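Local coordinates for protein calmodulin-binding transcription activator 1 (Homo sapiens, PDB 2CXK) that activates transcription in the nucleus and may interact with calmodulin, the piece here being its immunoglobulin-like IPT/TIG domain, at residues 38-47 with 57-65. Numbering follows the deposited sequence.
Sequences YSCLFDQISV and LRCYCPAHD. With SO4 (sulfate ion), chain F.
In the core of the IPT/TIG β-sandwich, Phe-42 and Cys-59 meet between strand 38-42 and strand 57-60, whose directions are 52° apart. The strand axes come within 7.7 Å of each other at their closest. The Cys-59 sulfur lies in the plane of the Phe-42 ring, at its edge, with SG 3.8 Å from Phe-42 CE1. Over one face of that ring come Cys-61 CB and Pro-62 CD, both as CH-pi contacts; the proline carbon presses closest, CD standing 3.4 Å from Phe-42 CD1. Cys-40 SG and Cys-59 SG are 3.7 Å apart, so the two thiols pack without a disulfide. Farther along, Leu-57 CD2 lies over a face of the Tyr-38 ring, 3.7 Å from Tyr-38 CG.

At the end of the type I' turn 42-45, Ile-45 CG2 rests on Pro-62 CB, and Val-47 CG1, farther on, packs against Pro-62 CD. At the turn itself His-64 gives NE2-H to Asp-43 OD2 at 2.7 Å, nearly straight (167°), on the anti side and somewhat out of the carboxylate plane. With Asp-43 CG anti to the backbone N (chi1 -169°), the carboxylate extends to the imidazole edge. ND1 donates to Asp-65 O, and the two bonds together fix the ring's rotation. A leucine in place of His-64 would probably leave the Asp-43 carboxylate without its mate and Asp-65 O without this donor.

Strand 67-75 pairs with strand 38-42 and sends Leu-71 against Phe-42, while Phe-86 meets that ring edge-to-face. The Tyr-88 ring meets that of His-64, and its OH hydrogen-bonds Pro-62 O, tying the loop to strand 84-88.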
ATOM      1  N   TYR A  38      16.087  -5.334  -4.960  1.00 16.46           N
ATOM      2  CA  TYR A  38      15.515  -4.352  -4.049  1.00 14.52           C
ATOM      3  C   TYR A  38      15.294  -5.000  -2.690  1.00 13.32           C
ATOM      4  O   TYR A  38      15.067  -6.200  -2.595  1.00 13.05           O
ATOM      5  CB  TYR A  38      14.164  -3.872  -4.561  1.00 13.27           C
ATOM      6  CG  TYR A  38      14.233  -2.874  -5.683  1.00 14.13           C
ATOM      7  CD1 TYR A  38      14.579  -1.547  -5.433  1.00 14.15           C
ATOM      8  CD2 TYR A  38      13.921  -3.246  -6.992  1.00 14.53           C
ATOM      9  CE1 TYR A  38      14.607  -0.611  -6.453  1.00 15.97           C
ATOM     10  CE2 TYR A  38      13.947  -2.314  -8.023  1.00 16.59           C
ATOM     11  CZ  TYR A  38      14.290  -1.000  -7.742  1.00 16.75           C
ATOM     12  OH  TYR A  38      14.299  -0.069  -8.749  1.00 20.83           O
ATOM     13  N   SER A  39      15.363  -4.196  -1.640  1.00 12.75           N
ATOM     14  CA  SER A  39      15.119  -4.685  -0.291  1.00 13.54           C
ATOM     15  C   SER A  39      14.597  -3.515   0.521  1.00 13.37           C
ATOM     16  O   SER A  39      14.700  -2.358   0.103  1.00 12.74           O
ATOM     17  CB  SER A  39      16.404  -5.239   0.349  1.00 13.46           C
ATOM     18  OG  SER A  39      17.380  -4.229   0.536  1.00 15.52           O
ATOM     19  N   CYS A  40      14.007  -3.821   1.671  1.00 12.67           N
ATOM     20  CA  CYS A  40      13.498  -2.787   2.556  1.00 13.51           C
ATOM     21  C   CYS A  40      14.115  -3.041   3.912  1.00 12.31           C
ATOM     22  O   CYS A  40      14.215  -4.184   4.357  1.00 13.17           O
ATOM     23  CB  CYS A  40      11.969  -2.839   2.653  1.00 11.12           C
ATOM     24  SG  CYS A  40      11.144  -2.353   1.117  1.00 14.83           S
ATOM     25  N   LEU A  41      14.540  -1.971   4.563  1.00 13.22           N
ATOM     26  CA  LEU A  41      15.162  -2.099   5.870  1.00 13.97           C
ATOM     27  C   LEU A  41      14.287  -1.457   6.928  1.00 12.39           C
ATOM     28  O   LEU A  41      13.960  -0.273   6.835  1.00 11.80           O
ATOM     29  CB  LEU A  41      16.533  -1.416   5.874  1.00 16.21           C
ATOM     30  CG  LEU A  41      17.482  -1.705   4.704  1.00 21.66           C
ATOM     31  CD1 LEU A  41      18.819  -1.026   4.962  1.00 24.43           C
ATOM     32  CD2 LEU A  41      17.680  -3.192   4.544  1.00 21.38           C
ATOM     33  N   PHE A  42      13.892  -2.255   7.916  1.00 13.47           N
ATOM     34  CA  PHE A  42      13.083  -1.783   9.036  1.00 13.07           C
ATOM     35  C   PHE A  42      14.047  -1.781  10.219  1.00 15.66           C
ATOM     36  O   PHE A  42      14.476  -2.843  10.663  1.00 15.28           O
ATOM     37  CB  PHE A  42      11.926  -2.744   9.321  1.00 12.78           C
ATOM     38  CG  PHE A  42      10.897  -2.810   8.224  1.00 10.80           C
ATOM     39  CD1 PHE A  42      11.159  -3.489   7.043  1.00  9.80           C
ATOM     40  CD2 PHE A  42       9.652  -2.199   8.386  1.00 12.14           C
ATOM     41  CE1 PHE A  42      10.192  -3.565   6.030  1.00  9.29           C
ATOM     42  CE2 PHE A  42       8.681  -2.268   7.381  1.00 10.62           C
ATOM     43  CZ  PHE A  42       8.960  -2.956   6.200  1.00  7.75           C
ATOM     44  N   ASP A  43      14.387  -0.597  10.723  1.00 17.40           N
ATOM     45  CA  ASP A  43      15.335  -0.479  11.827  1.00 18.80           C
ATOM     46  C   ASP A  43      16.576  -1.296  11.466  1.00 19.61           C
ATOM     47  O   ASP A  43      17.090  -2.068  12.274  1.00 17.96           O
ATOM     48  CB  ASP A  43      14.721  -0.998  13.138  1.00 19.59           C
ATOM     49  CG  ASP A  43      15.579  -0.657  14.361  1.00 22.83           C
ATOM     50  OD1 ASP A  43      16.261   0.387  14.324  1.00 24.83           O
ATOM     51  OD2 ASP A  43      15.564  -1.413  15.360  1.00 22.28           O
ATOM     52  N   GLN A  44      17.036  -1.131  10.229  1.00 20.86           N
ATOM     53  CA  GLN A  44      18.205  -1.842   9.726  1.00 23.26           C
ATOM     54  C   GLN A  44      18.018  -3.343   9.497  1.00 22.65           C
ATOM     55  O   GLN A  44      18.950  -4.020   9.058  1.00 22.03           O
ATOM     56  CB  GLN A  44      19.410  -1.601  10.646  1.00 26.35           C
ATOM     57  CG  GLN A  44      19.751  -0.125  10.795  1.00 29.82           C
ATOM     58  CD  GLN A  44      19.905   0.573   9.452  1.00 33.14           C
ATOM     59  OE1 GLN A  44      19.506   1.729   9.287  1.00 34.55           O
ATOM     60  NE2 GLN A  44      20.493  -0.125   8.485  1.00 34.26           N
ATOM     61  N   ILE A  45      16.838  -3.878   9.800  1.00 20.17           N
ATOM     62  CA  ILE A  45      16.599  -5.304   9.556  1.00 17.84           C
ATOM     63  C   ILE A  45      16.112  -5.415   8.118  1.00 16.99           C
ATOM     64  O   ILE A  45      15.070  -4.866   7.763  1.00 15.15           O
ATOM     65  CB  ILE A  45      15.515  -5.896  10.467  1.00 18.33           C
ATOM     66  CG1 ILE A  45      15.941  -5.815  11.932  1.00 19.11           C
ATOM     67  CG2 ILE A  45      15.269  -7.355  10.073  1.00 19.50           C
ATOM     68  CD1 ILE A  45      14.905  -6.372  12.891  1.00 23.15           C
ATOM     69  N   SER A  46      16.859  -6.141   7.296  1.00 14.95           N
ATOM     70  CA  SER A  46      16.516  -6.275   5.886  1.00 15.19           C
ATOM     71  C   SER A  46      15.589  -7.421   5.506  1.00 15.02           C
ATOM     72  O   SER A  46      15.694  -8.526   6.034  1.00 14.98           O
ATOM     73  CB  SER A  46      17.800  -6.413   5.063  1.00 15.57           C
ATOM     74  OG  SER A  46      17.508  -6.514   3.680  1.00 18.52           O
ATOM     75  N   VAL A  47      14.681  -7.134   4.577  1.00 13.14           N
ATOM     76  CA  VAL A  47      13.766  -8.122   4.022  1.00 12.72           C
ATOM     77  C   VAL A  47      13.759  -7.854   2.519  1.00 11.92           C
ATOM     78  O   VAL A  47      13.923  -6.715   2.082  1.00 12.63           O
ATOM     79  CB  VAL A  47      12.320  -8.002   4.574  1.00 11.92           C
ATOM     80  CG1 VAL A  47      12.298  -8.363   6.056  1.00 10.06           C
ATOM     81  CG2 VAL A  47      11.770  -6.595   4.342  1.00  9.68           C
ATOM     82  N   LEU A  57       6.970  -1.072  -4.735  1.00 10.79           N
ATOM     83  CA  LEU A  57       7.686  -2.183  -4.118  1.00  9.04           C
ATOM     84  C   LEU A  57       6.810  -2.855  -3.063  1.00 10.06           C
ATOM     85  O   LEU A  57       6.061  -2.184  -2.352  1.00 10.52           O
ATOM     86  CB  LEU A  57       8.965  -1.689  -3.440  1.00 10.89           C
ATOM     87  CG  LEU A  57      10.101  -1.375  -4.406  1.00  9.14           C
ATOM     88  CD1 LEU A  57      11.250  -0.681  -3.677  1.00 11.14           C
ATOM     89  CD2 LEU A  57      10.546  -2.676  -5.030  1.00  9.20           C
ATOM     90  N   ARG A  58       6.921  -4.176  -2.970  1.00 10.05           N
ATOM     91  CA  ARG A  58       6.176  -4.949  -1.981  1.00 10.34           C
ATOM     92  C   ARG A  58       7.144  -5.763  -1.134  1.00  9.91           C
ATOM     93  O   ARG A  58       8.070  -6.377  -1.650  1.00  8.89           O
ATOM     94  CB  ARG A  58       5.206  -5.924  -2.651  1.00 10.29           C
ATOM     95  CG  ARG A  58       4.486  -6.860  -1.654  1.00 13.49           C
ATOM     96  CD  ARG A  58       3.904  -8.103  -2.335  1.00 15.47           C
ATOM     97  NE  ARG A  58       4.943  -8.968  -2.891  1.00 18.17           N
ATOM     98  CZ  ARG A  58       4.732  -9.918  -3.799  1.00 22.39           C
ATOM     99  NH1 ARG A  58       3.511 -10.139  -4.272  1.00 22.83           N
ATOM    100  NH2 ARG A  58       5.748 -10.652  -4.238  1.00 23.19           N
ATOM    101  N   CYS A  59       6.918  -5.779   0.171  1.00 10.77           N
ATOM    102  CA  CYS A  59       7.752  -6.579   1.059  1.00 10.07           C
ATOM    103  C   CYS A  59       6.863  -7.012   2.213  1.00 10.66           C
ATOM    104  O   CYS A  59       5.751  -6.517   2.356  1.00 10.72           O
ATOM    105  CB  CYS A  59       8.943  -5.765   1.581  1.00 10.35           C
ATOM    106  SG  CYS A  59       8.544  -4.454   2.778  1.00 11.11           S
ATOM    107  N   TYR A  60       7.342  -7.957   3.008  1.00 10.40           N
ATOM    108  CA  TYR A  60       6.608  -8.425   4.178  1.00  9.54           C
ATOM    109  C   TYR A  60       7.502  -8.014   5.345  1.00 10.31           C
ATOM    110  O   TYR A  60       8.641  -8.469   5.458  1.00 10.75           O
ATOM    111  CB  TYR A  60       6.423  -9.937   4.088  1.00 10.42           C
ATOM    112  CG  TYR A  60       5.744 -10.338   2.790  1.00  8.93           C
ATOM    113  CD1 TYR A  60       4.400 -10.030   2.558  1.00 11.24           C
ATOM    114  CD2 TYR A  60       6.453 -10.981   1.776  1.00 10.83           C
ATOM    115  CE1 TYR A  60       3.784 -10.362   1.348  1.00 11.64           C
ATOM    116  CE2 TYR A  60       5.850 -11.312   0.568  1.00 12.33           C
ATOM    117  CZ  TYR A  60       4.515 -11.004   0.363  1.00 12.99           C
ATOM    118  OH  TYR A  60       3.913 -11.374  -0.815  1.00 13.34           O
ATOM    119  N   CYS A  61       6.996  -7.134   6.200  1.00 11.04           N
ATOM    120  CA  CYS A  61       7.818  -6.628   7.289  1.00 11.36           C
ATOM    121  C   CYS A  61       8.277  -7.708   8.250  1.00 11.72           C
ATOM    122  O   CYS A  61       7.625  -8.736   8.404  1.00 10.55           O
ATOM    123  CB  CYS A  61       7.095  -5.504   8.036  1.00 12.23           C
ATOM    124  SG  CYS A  61       5.726  -6.004   9.088  1.00 13.58           S
ATOM    125  N   PRO A  62       9.440  -7.498   8.881  1.00 11.54           N
ATOM    126  CA  PRO A  62      10.014  -8.448   9.841  1.00 12.91           C
ATOM    127  C   PRO A  62       9.419  -8.235  11.229  1.00 15.30           C
ATOM    128  O   PRO A  62       8.690  -7.268  11.458  1.00 13.60           O
ATOM    129  CB  PRO A  62      11.505  -8.116   9.792  1.00 12.55           C
ATOM    130  CG  PRO A  62      11.484  -6.626   9.625  1.00 11.03           C
ATOM    131  CD  PRO A  62      10.398  -6.420   8.569  1.00 10.03           C
ATOM    132  N   ALA A  63       9.712  -9.150  12.148  1.00 16.16           N
ATOM    133  CA  ALA A  63       9.221  -9.019  13.515  1.00 16.87           C
ATOM    134  C   ALA A  63      10.089  -7.950  14.173  1.00 17.81           C
ATOM    135  O   ALA A  63      11.243  -7.767  13.784  1.00 18.18           O
ATOM    136  CB  ALA A  63       9.367 -10.347  14.259  1.00 17.05           C
ATOM    137  N   HIS A  64       9.548  -7.249  15.161  1.00 16.83           N
ATOM    138  CA  HIS A  64      10.310  -6.206  15.848  1.00 20.01           C
ATOM    139  C   HIS A  64       9.584  -5.783  17.118  1.00 20.19           C
ATOM    140  O   HIS A  64       8.367  -5.921  17.203  1.00 21.21           O
ATOM    141  CB  HIS A  64      10.490  -4.997  14.916  1.00 17.51           C
ATOM    142  CG  HIS A  64      11.509  -4.005  15.392  1.00 18.76           C
ATOM    143  ND1 HIS A  64      11.284  -3.153  16.453  1.00 18.51           N
ATOM    144  CD2 HIS A  64      12.768  -3.745  14.962  1.00 17.49           C
ATOM    145  CE1 HIS A  64      12.360  -2.413  16.656  1.00 16.49           C
ATOM    146  NE2 HIS A  64      13.276  -2.754  15.766  1.00 18.84           N
ATOM    147  N   ASP A  65      10.326  -5.282  18.109  1.00 21.94           N
ATOM    148  CA  ASP A  65       9.705  -4.828  19.351  1.00 24.45           C
ATOM    149  C   ASP A  65       8.802  -3.659  19.040  1.00 25.10           C
ATOM    150  O   ASP A  65       8.977  -2.987  18.028  1.00 25.40           O
ATOM    151  CB  ASP A  65      10.728  -4.318  20.368  1.00 24.95           C
ATOM    152  CG  ASP A  65      11.755  -5.343  20.732  1.00 26.74           C
ATOM    153  OD1 ASP A  65      11.423  -6.543  20.718  1.00 28.25           O
ATOM    154  OD2 ASP A  65      12.895  -4.938  21.049  1.00 29.08           O
TER
HETATM  155  S   SO4 F1006       0.036 -11.152  -0.448  0.50109.71           S
HETATM  156  O1  SO4 F1006      -0.458  -9.852  -1.060  0.50 83.28           O
HETATM  157  O2  SO4 F1006      -0.889 -12.261  -0.925  0.50 84.57           O
HETATM  158  O3  SO4 F1006       1.295 -11.412  -1.056  0.50 55.20           O
HETATM  159  O4  SO4 F1006      -0.191 -11.033   0.949  0.50 57.47           O